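Local coordinates for origin recognition complex subunit 2 ORC2 (Aeropyrum pernix, PDB 1W5S), which binds DNA and ATP and takes part in regulating DNA replication, combining an AAA+ ATPase domain with a winged-helix domain, at residues E23-R28 against I223-A228. Numbering follows the deposited sequence.
Sequences ELRVRR and ILEQRA. With ADP (adenosine-5'-diphosphate), chain E.
I223 meets V26 through CG1, 3.9 Å from V26 CG2, and the two side chains cross at about a right angle. CG1 stands beside the backbone N (chi1 -75°), anti to the carbonyl carbon, and the extended chi2 then carries I223 CD1 to the adenine of ADP, 3.8 Å from C5; L24 CD2 and R27 CG also approach the base, at its N1 and N6. E225 reaches R25 through water rather than directly: OE2 and R25 NH1 stand 4.3 Å apart, beyond a salt bridge, and a water in the guanidinium plane accepts from NH1 and donates to OE2. The salt bridge of R25 goes instead to E229, one turn further along the same helix. The loop before helix 29-43 and helix 217-231 of the lid thus flank the adenine end of the AAA+ nucleotide site. Q226, its chain extended beyond CG, carries NE2 to E23 O at 2.8 Å; the N-H...O angle of 161° and an acceptor close to the amide plane indicate a well-formed bond. OE1 receives a bond from a second water, itself 2.8 Å from R25 N, so both ends of the amide are tied to loop backbone. Q226 CG sits over one face of the R25 guanidinium, offset toward its rim. R227, an ATP-binding residue, turns to the nucleotide: NH2 donates to ADP N3 (3.0 Å) and O2' (2.8 Å), gripping base and ribose together.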
ATOM      1  N   GLU A  23      12.504   9.406 -13.355  1.00 41.90           N
ATOM      2  CA  GLU A  23      12.826   7.980 -13.514  1.00 41.88           C
ATOM      3  C   GLU A  23      12.902   7.240 -12.172  1.00 41.01           C
ATOM      4  O   GLU A  23      13.279   7.821 -11.159  1.00 41.64           O
ATOM      5  CB  GLU A  23      14.170   7.832 -14.223  1.00 42.30           C
ATOM      6  CG  GLU A  23      14.155   8.248 -15.733  1.00 45.56           C
ATOM      7  CD  GLU A  23      15.258   7.522 -16.533  1.00 47.69           C
ATOM      8  OE1 GLU A  23      15.137   6.254 -16.666  1.00 54.53           O
ATOM      9  OE2 GLU A  23      16.229   8.214 -17.006  1.00 51.97           O
ATOM     10  N   LEU A  24      12.579   5.955 -12.156  1.00 39.35           N
ATOM     11  CA  LEU A  24      12.718   5.172 -10.960  1.00 39.65           C
ATOM     12  C   LEU A  24      14.096   4.545 -10.946  1.00 39.86           C
ATOM     13  O   LEU A  24      14.606   4.239 -11.992  1.00 40.95           O
ATOM     14  CB  LEU A  24      11.640   4.088 -10.867  1.00 38.53           C
ATOM     15  CG  LEU A  24      10.224   4.593 -10.620  1.00 37.46           C
ATOM     16  CD1 LEU A  24       9.310   3.435 -10.577  1.00 38.40           C
ATOM     17  CD2 LEU A  24      10.074   5.418  -9.333  1.00 36.15           C
ATOM     18  N   ARG A  25      14.723   4.410  -9.780  1.00 39.20           N
ATOM     19  CA  ARG A  25      16.016   3.754  -9.688  1.00 39.24           C
ATOM     20  C   ARG A  25      15.951   2.549  -8.798  1.00 40.09           C
ATOM     21  O   ARG A  25      16.944   1.810  -8.668  1.00 41.30           O
ATOM     22  CB  ARG A  25      17.103   4.699  -9.181  1.00 37.55           C
ATOM     23  CG  ARG A  25      17.435   5.806 -10.144  1.00 37.04           C
ATOM     24  CD  ARG A  25      18.505   6.716  -9.565  1.00 36.80           C
ATOM     25  NE  ARG A  25      18.861   7.783 -10.472  1.00 35.96           N
ATOM     26  CZ  ARG A  25      19.759   8.743 -10.227  1.00 36.53           C
ATOM     27  NH1 ARG A  25      20.410   8.835  -9.059  1.00 34.59           N
ATOM     28  NH2 ARG A  25      19.996   9.637 -11.161  1.00 35.66           N
ATOM     29  N   VAL A  26      14.805   2.335  -8.173  1.00 41.80           N
ATOM     30  CA  VAL A  26      14.645   1.190  -7.294  1.00 43.31           C
ATOM     31  C   VAL A  26      13.504   0.256  -7.734  1.00 44.74           C
ATOM     32  O   VAL A  26      13.574  -0.980  -7.515  1.00 45.93           O
ATOM     33  CB  VAL A  26      14.460   1.612  -5.812  1.00 43.07           C
ATOM     34  CG1 VAL A  26      14.094   0.410  -4.971  1.00 43.69           C
ATOM     35  CG2 VAL A  26      15.747   2.232  -5.251  1.00 43.79           C
ATOM     36  N   ARG A  27      12.446   0.793  -8.299  1.00 45.49           N
ATOM     37  CA  ARG A  27      11.332  -0.102  -8.660  1.00 47.93           C
ATOM     38  C   ARG A  27      11.249  -0.193 -10.197  1.00 48.68           C
ATOM     39  O   ARG A  27      10.208  -0.499 -10.754  1.00 46.68           O
ATOM     40  CB  ARG A  27       9.992   0.509  -8.163  1.00 48.00           C
ATOM     41  CG  ARG A  27       9.800   0.555  -6.648  1.00 48.50           C
ATOM     42  CD  ARG A  27       9.758  -0.783  -6.032  1.00 46.22           C
ATOM     43  NE  ARG A  27       9.132  -0.758  -4.701  1.00 44.76           N
ATOM     44  CZ  ARG A  27       9.408  -1.663  -3.760  1.00 46.64           C
ATOM     45  NH1 ARG A  27      10.332  -2.622  -4.023  1.00 45.61           N
ATOM     46  NH2 ARG A  27       8.817  -1.606  -2.554  1.00 41.21           N
ATOM     47  N   ARG A  28      12.379   0.131 -10.820  1.00 50.63           N
ATOM     48  CA  ARG A  28      12.446   0.863 -12.113  1.00 51.73           C
ATOM     49  C   ARG A  28      12.230  -0.067 -13.263  1.00 52.62           C
ATOM     50  O   ARG A  28      11.581   0.283 -14.296  1.00 53.55           O
ATOM     51  CB  ARG A  28      13.823   1.542 -12.260  1.00 52.38           C
ATOM     52  CG  ARG A  28      14.979   0.701 -12.846  1.00 55.75           C
ATOM     53  CD  ARG A  28      16.079   0.245 -11.805  1.00 59.26           C
ATOM     54  NE  ARG A  28      15.576  -0.474 -10.607  1.00 59.87           N
ATOM     55  CZ  ARG A  28      15.178  -1.753 -10.566  1.00 59.21           C
ATOM     56  NH1 ARG A  28      15.147  -2.497 -11.662  1.00 61.01           N
ATOM     57  NH2 ARG A  28      14.755  -2.275  -9.427  1.00 56.81           N
ATOM     58  N   ILE A 223      17.211   5.910  -3.171  1.00 33.88           N
ATOM     59  CA  ILE A 223      16.066   6.860  -3.223  1.00 33.69           C
ATOM     60  C   ILE A 223      16.432   8.228  -2.715  1.00 32.61           C
ATOM     61  O   ILE A 223      16.048   9.188  -3.289  1.00 32.38           O
ATOM     62  CB  ILE A 223      14.844   6.301  -2.414  1.00 33.46           C
ATOM     63  CG1 ILE A 223      14.198   5.176  -3.234  1.00 33.09           C
ATOM     64  CG2 ILE A 223      13.810   7.363  -2.045  1.00 32.25           C
ATOM     65  CD1 ILE A 223      13.210   4.339  -2.465  1.00 34.60           C
ATOM     66  N   LEU A 224      17.179   8.305  -1.618  1.00 34.08           N
ATOM     67  CA  LEU A 224      17.595   9.591  -1.027  1.00 34.41           C
ATOM     68  C   LEU A 224      18.607  10.309  -1.920  1.00 34.03           C
ATOM     69  O   LEU A 224      18.471  11.488  -2.227  1.00 33.93           O
ATOM     70  CB  LEU A 224      18.168   9.372   0.367  1.00 35.82           C
ATOM     71  CG  LEU A 224      17.253   8.900   1.516  1.00 36.13           C
ATOM     72  CD1 LEU A 224      18.067   8.559   2.717  1.00 34.61           C
ATOM     73  CD2 LEU A 224      16.296   9.967   1.842  1.00 38.83           C
ATOM     74  N   GLU A 225      19.593   9.557  -2.364  1.00 34.42           N
ATOM     75  CA  GLU A 225      20.590  10.064  -3.294  1.00 34.80           C
ATOM     76  C   GLU A 225      19.924  10.800  -4.485  1.00 33.80           C
ATOM     77  O   GLU A 225      20.370  11.842  -4.905  1.00 32.44           O
ATOM     78  CB  GLU A 225      21.528   8.911  -3.790  1.00 34.69           C
ATOM     79  CG  GLU A 225      22.813   9.472  -4.369  1.00 36.09           C
ATOM     80  CD  GLU A 225      23.669   8.516  -5.182  1.00 36.38           C
ATOM     81  OE1 GLU A 225      24.888   8.652  -5.053  1.00 41.63           O
ATOM     82  OE2 GLU A 225      23.167   7.689  -5.967  1.00 38.54           O
ATOM     83  N   GLN A 226      18.856  10.227  -5.035  1.00 34.65           N
ATOM     84  CA  GLN A 226      18.253  10.759  -6.265  1.00 34.69           C
ATOM     85  C   GLN A 226      17.514  12.075  -5.933  1.00 34.70           C
ATOM     86  O   GLN A 226      17.495  13.042  -6.719  1.00 32.19           O
ATOM     87  CB  GLN A 226      17.318   9.712  -6.877  1.00 34.68           C
ATOM     88  CG  GLN A 226      16.328  10.278  -7.894  1.00 34.11           C
ATOM     89  CD  GLN A 226      15.407   9.230  -8.471  1.00 34.85           C
ATOM     90  OE1 GLN A 226      14.712   8.497  -7.728  1.00 35.00           O
ATOM     91  NE2 GLN A 226      15.356   9.171  -9.803  1.00 32.30           N
ATOM     92  N   ARG A 227      16.891  12.084  -4.756  1.00 35.18           N
ATOM     93  CA  ARG A 227      16.238  13.299  -4.271  1.00 36.40           C
ATOM     94  C   ARG A 227      17.273  14.392  -3.968  1.00 36.74           C
ATOM     95  O   ARG A 227      17.038  15.566  -4.211  1.00 36.31           O
ATOM     96  CB  ARG A 227      15.473  12.990  -2.993  1.00 36.76           C
ATOM     97  CG  ARG A 227      14.393  12.018  -3.169  1.00 36.86           C
ATOM     98  CD  ARG A 227      13.328  12.484  -4.103  1.00 35.31           C
ATOM     99  NE  ARG A 227      12.366  11.418  -4.267  1.00 36.91           N
ATOM    100  CZ  ARG A 227      11.084  11.489  -3.977  1.00 36.67           C
ATOM    101  NH1 ARG A 227      10.547  12.612  -3.625  1.00 38.29           N
ATOM    102  NH2 ARG A 227      10.315  10.441  -4.171  1.00 40.01           N
ATOM    103  N   ALA A 228      18.399  13.981  -3.393  1.00 37.35           N
ATOM    104  CA  ALA A 228      19.493  14.898  -3.183  1.00 38.06           C
ATOM    105  C   ALA A 228      19.929  15.449  -4.513  1.00 38.06           C
ATOM    106  O   ALA A 228      19.863  16.652  -4.667  1.00 39.66           O
ATOM    107  CB  ALA A 228      20.658  14.246  -2.434  1.00 38.49           C
TER
HETATM  108  PB  ADP E 700       3.102   3.728  -0.089  1.00 20.83           P
HETATM  109  O1B ADP E 700       2.699   4.263   1.261  1.00 22.58           O
HETATM  110  O2B ADP E 700       3.456   2.245  -0.066  1.00 26.04           O
HETATM  111  O3B ADP E 700       2.025   4.035  -1.154  1.00 27.24           O
HETATM  112  PA  ADP E 700       4.490   5.865  -1.526  1.00 24.64           P
HETATM  113  O1A ADP E 700       3.486   6.828  -0.989  1.00 21.40           O
HETATM  114  O2A ADP E 700       4.476   5.382  -2.959  1.00 22.03           O
HETATM  115  O3A ADP E 700       4.433   4.536  -0.500  1.00 22.57           O
HETATM  116  O5' ADP E 700       5.981   6.417  -1.193  1.00 23.02           O
HETATM  117  C5' ADP E 700       6.347   7.116   0.018  1.00 20.46           C
HETATM  118  C4' ADP E 700       7.354   8.177  -0.307  1.00 18.59           C
HETATM  119  O4' ADP E 700       8.567   7.560  -0.780  1.00 19.70           O
HETATM  120  C3' ADP E 700       6.922   9.104  -1.432  1.00 21.77           C
HETATM  121  O3' ADP E 700       7.549  10.362  -1.302  1.00 22.66           O
HETATM  122  C2' ADP E 700       7.480   8.454  -2.715  1.00 21.91           C
HETATM  123  O2' ADP E 700       7.771   9.418  -3.757  1.00 19.86           O
HETATM  124  C1' ADP E 700       8.794   7.862  -2.173  1.00 22.38           C
HETATM  125  N9  ADP E 700       9.174   6.692  -2.989  1.00 21.33           N
HETATM  126  C8  ADP E 700       8.702   5.448  -2.780  1.00 21.20           C
HETATM  127  N7  ADP E 700       9.211   4.587  -3.643  1.00 19.18           N
HETATM  128  C5  ADP E 700      10.046   5.257  -4.418  1.00 20.46           C
HETATM  129  C6  ADP E 700      10.880   4.879  -5.552  1.00 22.04           C
HETATM  130  N6  ADP E 700      10.867   3.579  -5.952  1.00 23.77           N
HETATM  131  N1  ADP E 700      11.647   5.839  -6.132  1.00 23.77           N
HETATM  132  C2  ADP E 700      11.577   7.135  -5.676  1.00 22.31           C
HETATM  133  N3  ADP E 700      10.788   7.517  -4.638  1.00 20.70           N
HETATM  134  C4  ADP E 700      10.030   6.654  -3.987  1.00 19.20           C
HETATM  135  O   HOH W   1      13.840   6.035  -7.723  1.00 30.31           O
HETATM  136  O   HOH W   2      20.447   7.259  -6.722  1.00 31.12           O